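Local structure of esterase D (Cellvibrio japonicus, 2W87) at residues A[60-74]-A[107-121]. The protein probably hydrolyses feruloyl esters of arabinoxylan and pectin in plant cell walls, and through the family 35 carbohydrate-binding module described here binds glucuronic acid. Sequence-based numbering, arbitrary orientation. Where two conformers were deposited one is given.
With GCU (alpha-D-glucopyranuronic acid), chain E.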
ATOM      1  N   ALA A  60       2.346   7.021   7.463  1.00  9.96           N
ATOM      2  CA  ALA A  60       2.922   8.142   8.200  1.00 10.14           C
ATOM      3  C   ALA A  60       3.951   8.796   7.307  1.00 10.45           C
ATOM      4  O   ALA A  60       4.735   8.108   6.692  1.00  9.57           O
ATOM      5  CB  ALA A  60       3.584   7.661   9.478  1.00 11.39           C
ATOM      6  N   ASN A  61       3.960  10.117   7.256  1.00 10.54           N
ATOM      7  CA  ASN A  61       4.900  10.858   6.438  1.00 10.99           C
ATOM      8  C   ASN A  61       5.406  12.021   7.272  1.00 11.91           C
ATOM      9  O   ASN A  61       4.760  13.050   7.335  1.00 12.59           O
ATOM     10  CB  ASN A  61       4.227  11.353   5.160  1.00 11.19           C
ATOM     11  CG  ASN A  61       5.156  12.127   4.260  1.00  9.84           C
ATOM     12  OD1 ASN A  61       6.312  12.384   4.604  1.00 12.82           O
ATOM     13  ND2 ASN A  61       4.649  12.516   3.090  1.00  9.55           N
ATOM     14  N   GLY A  62       6.555  11.827   7.915  1.00 13.39           N
ATOM     15  CA  GLY A  62       7.183  12.844   8.763  1.00 14.41           C
ATOM     16  C   GLY A  62       8.160  13.706   7.979  1.00 15.06           C
ATOM     17  O   GLY A  62       8.922  14.482   8.560  1.00 16.26           O
ATOM     18  N   GLY A  63       8.155  13.558   6.658  1.00 16.17           N
ATOM     19  CA  GLY A  63       8.994  14.378   5.797  1.00 16.84           C
ATOM     20  C   GLY A  63       8.316  15.704   5.567  1.00 18.38           C
ATOM     21  O   GLY A  63       7.254  15.953   6.130  1.00 18.98           O
ATOM     22  N   THR A  64       8.924  16.542   4.734  1.00 19.71           N
ATOM     23  CA  THR A  64       8.444  17.895   4.497  1.00 20.59           C
ATOM     24  C   THR A  64       7.601  18.067   3.245  1.00 20.58           C
ATOM     25  O   THR A  64       7.084  19.171   3.017  1.00 22.98           O
ATOM     26  CB  THR A  64       9.625  18.906   4.363  1.00 21.23           C
ATOM     27  N   ALA A  65       7.460  17.010   2.449  1.00 19.03           N
ATOM     28  CA  ALA A  65       6.802  17.075   1.156  1.00 17.43           C
ATOM     29  C   ALA A  65       5.887  15.858   0.973  1.00 16.02           C
ATOM     30  O   ALA A  65       6.064  14.831   1.635  1.00 14.12           O
ATOM     31  CB  ALA A  65       7.852  17.125   0.039  1.00 18.90           C
ATOM     32  N   ASN A  66       4.903  15.982   0.091  1.00 14.68           N
ATOM     33  CA  ASN A  66       4.150  14.810  -0.371  1.00 13.82           C
ATOM     34  C   ASN A  66       5.129  13.775  -0.883  1.00 13.41           C
ATOM     35  O   ASN A  66       6.166  14.120  -1.455  1.00 12.10           O
ATOM     36  CB  ASN A  66       3.226  15.168  -1.529  1.00 13.89           C
ATOM     37  CG  ASN A  66       1.898  15.737  -1.080  1.00 14.42           C
ATOM     38  OD1 ASN A  66       1.837  16.640  -0.243  1.00 14.74           O
ATOM     39  ND2 ASN A  66       0.822  15.230  -1.675  1.00 12.77           N
ATOM     40  N   ARG A  67       4.773  12.508  -0.676  1.00 12.55           N
ATOM     41  CA  ARG A  67       5.502  11.391  -1.232  1.00 12.20           C
ATOM     42  C   ARG A  67       4.474  10.527  -1.987  1.00 11.45           C
ATOM     43  O   ARG A  67       4.207   9.368  -1.619  1.00 11.82           O
ATOM     44  CB  ARG A  67       6.155  10.627  -0.115  1.00 12.09           C
ATOM     45  CG  ARG A  67       7.244  11.372   0.559  1.00 12.71           C
ATOM     46  CD  ARG A  67       7.943  10.466   1.522  1.00 12.27           C
ATOM     47  NE  ARG A  67       8.986  11.164   2.262  1.00 11.05           N
ATOM     48  CZ  ARG A  67       9.906  10.544   2.994  1.00 12.44           C
ATOM     49  NH1 ARG A  67       9.921   9.223   3.079  1.00 12.01           N
ATOM     50  NH2 ARG A  67      10.835  11.251   3.630  1.00 14.44           N
ATOM     51  N   ASN A  68       3.886  11.106  -3.028  1.00 11.50           N
ATOM     52  CA  ASN A  68       2.816  10.438  -3.766  1.00 11.55           C
ATOM     53  C   ASN A  68       3.313   9.123  -4.335  1.00 11.43           C
ATOM     54  O   ASN A  68       4.519   8.935  -4.554  1.00 12.21           O
ATOM     55  CB  ASN A  68       2.289  11.312  -4.892  1.00 11.37           C
ATOM     56  CG  ASN A  68       1.524  12.498  -4.398  1.00 12.17           C
ATOM     57  OD1 ASN A  68       1.363  12.709  -3.190  1.00 12.27           O
ATOM     58  ND2 ASN A  68       1.022  13.292  -5.331  1.00 12.83           N
ATOM     59  N   GLY A  69       2.365   8.221  -4.532  1.00 12.00           N
ATOM     60  CA  GLY A  69       2.636   6.920  -5.096  1.00 12.15           C
ATOM     61  C   GLY A  69       1.856   6.649  -6.378  1.00 12.41           C
ATOM     62  O   GLY A  69       0.803   7.242  -6.653  1.00 13.04           O
ATOM     63  N   SER A  70       2.431   5.779  -7.177  1.00 12.09           N
ATOM     64  CA  SER A  70       1.753   5.199  -8.312  0.60 12.95           C
ATOM     65  C   SER A  70       1.256   3.841  -7.840  1.00 12.91           C
ATOM     66  O   SER A  70       1.988   3.115  -7.206  1.00 13.17           O
ATOM     67  CB  SER A  70       2.729   5.036  -9.474  0.60 13.15           C
ATOM     68  OG  SER A  70       2.210   4.151 -10.429  0.60 16.00           O
ATOM     69  N   LEU A  71       0.011   3.513  -8.122  1.00 12.29           N
ATOM     70  CA  LEU A  71      -0.515   2.224  -7.695  1.00 12.64           C
ATOM     71  C   LEU A  71      -0.942   1.485  -8.946  1.00 13.08           C
ATOM     72  O   LEU A  71      -1.799   1.974  -9.679  1.00 12.72           O
ATOM     73  CB  LEU A  71      -1.696   2.395  -6.734  1.00 13.31           C
ATOM     74  CG  LEU A  71      -2.172   1.040  -6.160  1.00 14.15           C
ATOM     75  CD1 LEU A  71      -2.644   1.154  -4.741  1.00 17.79           C
ATOM     76  CD2 LEU A  71      -3.226   0.394  -7.014  1.00 15.11           C
ATOM     77  N   VAL A  72      -0.339   0.322  -9.198  1.00 12.64           N
ATOM     78  CA  VAL A  72      -0.634  -0.438 -10.420  0.50 12.86           C
ATOM     79  C   VAL A  72      -1.116  -1.832 -10.051  1.00 13.25           C
ATOM     80  O   VAL A  72      -0.715  -2.396  -9.035  1.00 13.24           O
ATOM     81  CB  VAL A  72       0.564  -0.513 -11.420  0.50 12.74           C
ATOM     82  CG1 VAL A  72       1.022   0.896 -11.803  0.50 13.33           C
ATOM     83  CG2 VAL A  72       1.748  -1.338 -10.851  0.50 11.47           C
ATOM     84  N   ILE A  73      -2.006  -2.370 -10.874  1.00 13.41           N
ATOM     85  CA  ILE A  73      -2.523  -3.708 -10.670  1.00 14.38           C
ATOM     86  C   ILE A  73      -1.947  -4.597 -11.762  1.00 14.77           C
ATOM     87  O   ILE A  73      -2.036  -4.279 -12.956  1.00 15.37           O
ATOM     88  CB  ILE A  73      -4.036  -3.715 -10.692  1.00 15.10           C
ATOM     89  CG1 ILE A  73      -4.573  -2.794  -9.597  1.00 17.38           C
ATOM     90  CG2 ILE A  73      -4.571  -5.104 -10.511  1.00 15.99           C
ATOM     91  CD1 ILE A  73      -6.085  -2.772  -9.521  1.00 20.84           C
ATOM     92  N   ASN A  74      -1.334  -5.694 -11.359  1.00 15.27           N
ATOM     93  CA  ASN A  74      -0.716  -6.626 -12.290  1.00 16.53           C
ATOM     94  C   ASN A  74       0.277  -5.968 -13.260  1.00 17.57           C
ATOM     95  O   ASN A  74       0.263  -6.206 -14.458  1.00 17.88           O
ATOM     96  CB  ASN A  74      -1.805  -7.416 -12.996  1.00 16.08           C
ATOM     97  CG  ASN A  74      -2.506  -8.373 -12.059  1.00 15.83           C
ATOM     98  OD1 ASN A  74      -1.947  -8.791 -11.021  1.00 15.54           O
ATOM     99  ND2 ASN A  74      -3.722  -8.745 -12.416  1.00 15.79           N
ATOM    100  N   ASN A 107      -6.277 -13.126  -9.427  1.00 13.32           N
ATOM    101  CA  ASN A 107      -5.155 -12.540  -8.695  1.00 13.09           C
ATOM    102  C   ASN A 107      -4.911 -11.120  -9.120  1.00 12.87           C
ATOM    103  O   ASN A 107      -4.913 -10.824 -10.316  1.00 13.21           O
ATOM    104  CB  ASN A 107      -3.879 -13.332  -8.939  1.00 12.99           C
ATOM    105  CG  ASN A 107      -2.913 -13.233  -7.790  1.00 12.35           C
ATOM    106  OD1 ASN A 107      -3.296 -13.460  -6.639  1.00 12.67           O
ATOM    107  ND2 ASN A 107      -1.642 -12.898  -8.087  1.00 13.92           N
ATOM    108  N   ASN A 108      -4.698 -10.259  -8.127  1.00 12.19           N
ATOM    109  CA  ASN A 108      -4.385  -8.853  -8.340  1.00 11.34           C
ATOM    110  C   ASN A 108      -3.165  -8.521  -7.502  1.00 11.42           C
ATOM    111  O   ASN A 108      -3.270  -8.453  -6.263  1.00 10.36           O
ATOM    112  CB  ASN A 108      -5.546  -7.993  -7.845  1.00 11.34           C
ATOM    113  CG  ASN A 108      -6.796  -8.171  -8.663  1.00 12.48           C
ATOM    114  OD1 ASN A 108      -7.078  -7.362  -9.557  1.00 13.37           O
ATOM    115  ND2 ASN A 108      -7.592  -9.205  -8.329  1.00 11.77           N
ATOM    116  N   ILE A 109      -2.008  -8.366  -8.159  1.00 10.81           N
ATOM    117  CA  ILE A 109      -0.795  -7.928  -7.500  1.00 11.69           C
ATOM    118  C   ILE A 109      -0.810  -6.402  -7.546  1.00 12.01           C
ATOM    119  O   ILE A 109      -0.811  -5.793  -8.609  1.00 12.72           O
ATOM    120  CB  ILE A 109       0.481  -8.544  -8.144  1.00 10.81           C
ATOM    121  CG1 ILE A 109       0.437 -10.075  -8.009  1.00 11.04           C
ATOM    122  CG2 ILE A 109       1.721  -8.016  -7.487  1.00 11.70           C
ATOM    123  CD1 ILE A 109       1.527 -10.799  -8.783  1.00 12.96           C
ATOM    124  N   VAL A 110      -0.901  -5.809  -6.373  1.00 12.24           N
ATOM    125  CA  VAL A 110      -1.010  -4.376  -6.216  1.00 12.50           C
ATOM    126  C   VAL A 110       0.353  -3.805  -5.787  1.00 12.25           C
ATOM    127  O   VAL A 110       0.859  -4.144  -4.724  1.00 11.42           O
ATOM    128  CB  VAL A 110      -2.076  -4.055  -5.173  1.00 12.52           C
ATOM    129  CG1 VAL A 110      -2.124  -2.543  -4.913  1.00 13.81           C
ATOM    130  CG2 VAL A 110      -3.436  -4.604  -5.616  1.00 13.75           C
ATOM    131  N   GLN A 111       0.959  -2.992  -6.638  1.00 12.18           N
ATOM    132  CA  GLN A 111       2.253  -2.388  -6.355  1.00 13.55           C
ATOM    133  C   GLN A 111       2.094  -0.886  -6.190  1.00 12.70           C
ATOM    134  O   GLN A 111       1.683  -0.191  -7.127  1.00 13.03           O
ATOM    135  CB  GLN A 111       3.267  -2.713  -7.461  1.00 13.86           C
ATOM    136  CG  GLN A 111       4.609  -2.040  -7.288  1.00 16.60           C
ATOM    137  CD  GLN A 111       5.740  -2.639  -8.148  1.00 17.31           C
ATOM    138  OE1 GLN A 111       5.673  -3.780  -8.589  1.00 21.57           O
ATOM    139  NE2 GLN A 111       6.787  -1.844  -8.384  1.00 21.34           N
ATOM    140  N   LEU A 112       2.423  -0.399  -4.997  1.00 11.98           N
ATOM    141  CA  LEU A 112       2.453   1.020  -4.715  1.00 11.54           C
ATOM    142  C   LEU A 112       3.926   1.459  -4.742  1.00 11.94           C
ATOM    143  O   LEU A 112       4.722   0.997  -3.938  1.00 10.87           O
ATOM    144  CB  LEU A 112       1.812   1.293  -3.370  1.00 11.72           C
ATOM    145  CG  LEU A 112       1.875   2.729  -2.857  1.00 12.42           C
ATOM    146  CD1 LEU A 112       0.962   3.589  -3.693  1.00 11.25           C
ATOM    147  CD2 LEU A 112       1.528   2.810  -1.351  1.00 12.76           C
ATOM    148  N   SER A 113       4.277   2.339  -5.679  1.00 12.02           N
ATOM    149  CA  SER A 113       5.656   2.746  -5.899  0.50 11.43           C
ATOM    150  C   SER A 113       5.826   4.258  -5.733  1.00 11.88           C
ATOM    151  O   SER A 113       4.957   5.033  -6.144  1.00 12.26           O
ATOM    152  CB  SER A 113       6.127   2.339  -7.305  0.50 11.46           C
ATOM    153  OG  SER A 113       5.875   0.966  -7.590  0.50  7.77           O
ATOM    154  N   ALA A 114       6.950   4.660  -5.158  1.00 11.21           N
ATOM    155  CA  ALA A 114       7.259   6.062  -4.959  1.00 11.41           C
ATOM    156  C   ALA A 114       7.391   6.816  -6.275  1.00 11.90           C
ATOM    157  O   ALA A 114       8.051   6.337  -7.189  1.00 12.52           O
ATOM    158  CB  ALA A 114       8.547   6.152  -4.218  1.00 10.48           C
ATOM    159  N   THR A 115       6.778   7.992  -6.371  1.00 12.46           N
ATOM    160  CA  THR A 115       6.956   8.863  -7.537  1.00 13.48           C
ATOM    161  C   THR A 115       8.108   9.859  -7.383  1.00 14.51           C
ATOM    162  O   THR A 115       8.496  10.478  -8.372  1.00 16.97           O
ATOM    163  CB  THR A 115       5.708   9.720  -7.815  1.00 14.13           C
ATOM    164  OG1 THR A 115       5.444  10.546  -6.689  1.00 15.10           O
ATOM    165  CG2 THR A 115       4.513   8.886  -8.080  1.00 13.96           C
ATOM    166  N   THR A 116       8.593  10.068  -6.167  1.00 14.28           N
ATOM    167  CA  THR A 116       9.680  11.003  -5.887  1.00 14.97           C
ATOM    168  C   THR A 116      10.895  10.282  -5.298  1.00 14.46           C
ATOM    169  O   THR A 116      10.796   9.126  -4.860  1.00 13.24           O
ATOM    170  CB  THR A 116       9.261  12.110  -4.875  1.00 15.43           C
ATOM    171  OG1 THR A 116       9.321  11.600  -3.532  1.00 15.63           O
ATOM    172  CG2 THR A 116       7.875  12.683  -5.168  1.00 15.30           C
ATOM    173  N   ALA A 117      12.031  10.980  -5.263  1.00 14.91           N
ATOM    174  CA  ALA A 117      13.294  10.404  -4.795  1.00 15.33           C
ATOM    175  C   ALA A 117      13.315  10.120  -3.311  1.00 15.28           C
ATOM    176  O   ALA A 117      14.242   9.469  -2.830  1.00 15.84           O
ATOM    177  CB  ALA A 117      14.484  11.314  -5.175  1.00 16.20           C
ATOM    178  N   GLU A 118      12.312  10.611  -2.572  1.00 15.04           N
ATOM    179  CA  GLU A 118      12.226  10.360  -1.132  0.50 14.73           C
ATOM    180  C   GLU A 118      11.646   8.976  -0.826  1.00 14.08           C
ATOM    181  O   GLU A 118      11.680   8.535   0.312  1.00 14.09           O
ATOM    182  CB  GLU A 118      11.360  11.403  -0.437  0.50 14.79           C
ATOM    183  CG  GLU A 118      11.924  12.802  -0.454  0.50 15.10           C
ATOM    184  CD  GLU A 118      11.283  13.680   0.609  0.50 15.19           C
ATOM    185  OE1 GLU A 118      11.613  13.511   1.812  0.50 14.72           O
ATOM    186  OE2 GLU A 118      10.488  14.572   0.234  0.50 16.05           O
ATOM    187  N   GLY A 119      11.134   8.297  -1.836  1.00 12.88           N
ATOM    188  CA  GLY A 119      10.486   7.019  -1.605  1.00 12.25           C
ATOM    189  C   GLY A 119       9.063   7.267  -1.138  1.00 11.44           C
ATOM    190  O   GLY A 119       8.509   8.363  -1.303  1.00 11.06           O
ATOM    191  N   LEU A 120       8.448   6.241  -0.562  1.00 11.07           N
ATOM    192  CA  LEU A 120       7.107   6.369  -0.019  1.00 11.00           C
ATOM    193  C   LEU A 120       7.104   6.863   1.419  1.00 10.99           C
ATOM    194  O   LEU A 120       8.129   6.890   2.080  1.00 11.70           O
ATOM    195  CB  LEU A 120       6.394   5.009  -0.073  1.00 10.91           C
ATOM    196  CG  LEU A 120       5.999   4.500  -1.455  1.00  9.43           C
ATOM    197  CD1 LEU A 120       5.418   3.053  -1.314  1.00 10.11           C
ATOM    198  CD2 LEU A 120       4.986   5.422  -2.111  1.00 10.13           C
ATOM    199  N   PRO A 121       5.917   7.239   1.919  1.00 10.90           N
ATOM    200  CA  PRO A 121       5.819   7.334   3.360  1.00 11.49           C
ATOM    201  C   PRO A 121       5.978   5.932   3.955  1.00 10.64           C
ATOM    202  O   PRO A 121       6.080   4.946   3.201  1.00 10.56           O
ATOM    203  CB  PRO A 121       4.389   7.822   3.583  1.00 11.28           C
ATOM    204  CG  PRO A 121       3.854   8.187   2.293  1.00 12.42           C
ATOM    205  CD  PRO A 121       4.628   7.454   1.254  1.00 11.86           C
TER
HETATM  206  C1  GCU E1150      13.596   8.423   8.883  1.00 15.59           C
HETATM  207  C2  GCU E1150      12.451   7.664   9.554  1.00 14.65           C
HETATM  208  C3  GCU E1150      12.059   6.476   8.680  1.00 13.66           C
HETATM  209  C4  GCU E1150      11.589   7.011   7.342  1.00 13.16           C
HETATM  210  C5  GCU E1150      12.724   7.846   6.730  1.00 14.00           C
HETATM  211  C6  GCU E1150      12.328   8.479   5.403  1.00 13.94           C
HETATM  212  O1  GCU E1150      14.671   7.495   8.743  1.00 18.63           O
HETATM  213  O2  GCU E1150      12.877   7.187  10.819  1.00 16.32           O
HETATM  214  O3  GCU E1150      11.022   5.706   9.290  1.00 12.84           O
HETATM  215  O4  GCU E1150      11.256   5.942   6.420  1.00 14.93           O
HETATM  216  O5  GCU E1150      13.081   8.909   7.612  1.00 14.90           O
HETATM  217  O6A GCU E1150      11.805   7.723   4.571  1.00 13.26           O
HETATM  218  O6B GCU E1150      12.551   9.699   5.210  1.00 14.19           O
HETATM  219  O   HOH W   1      11.301  15.482   3.883  1.00 34.97           O
HETATM  220  O   HOH W   2       8.531  14.093   2.542  1.00 17.18           O
HETATM  221  O   HOH W   3       8.963  13.822  -1.855  1.00 18.00           O
HETATM  222  O   HOH W   4       7.273   9.426  -3.522  1.00 15.26           O
HETATM  223  O   HOH W   5      -1.445 -11.701 -10.865  1.00 21.41           O
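Arg67 runs along residues 118-121 and forms part of the glucuronic acid pocket. Its chain is extended from CG to NE, which brings the guanidinium to the sugar. NH1 and NH2 each bond one carboxylate oxygen of the glucuronic acid, NH1 to O6A nearly straight at 173°. His22 and Asn122 also bond the sugar. NH1 also donates to Leu120 O (3.1 Å), which lies in the guanidinium plane but receives the proton from above its own carbonyl plane. Glu118 crosses Arg67 at about a right angle. Its CB sits 3.6 Å above one face of the guanidinium, toward the rim. In the conformer given, one of two, OE1 forms a salt bridge with Arg67 NH2 (3.0 Å), weak as a hydrogen bond. A water links Arg67 NE to Ala65 N. The bonds to the sugar carboxylate, Leu120 O and this water fix the guanidinium's rotation. Pro121 packs its CD against Arg67 CB (3.8 Å), and its CB lies 3.1 Å from Ala60 O. Beyond the loops, Asn68 O accepts from both Thr115 N and Thr115 OG1. Strands 69-73 and 107-114 then pair antiparallel, and Leu71 spreads both methyls over Val110 CG1. Leu71, Val110 and Leu112 face the interior of this beta-sandwich, where Leu55 and Ile57 of strand 51-60 meet the two leucines. Strand 80-83 flanks 69-73, and strand 40-47 pairs with the other edge of 107-114.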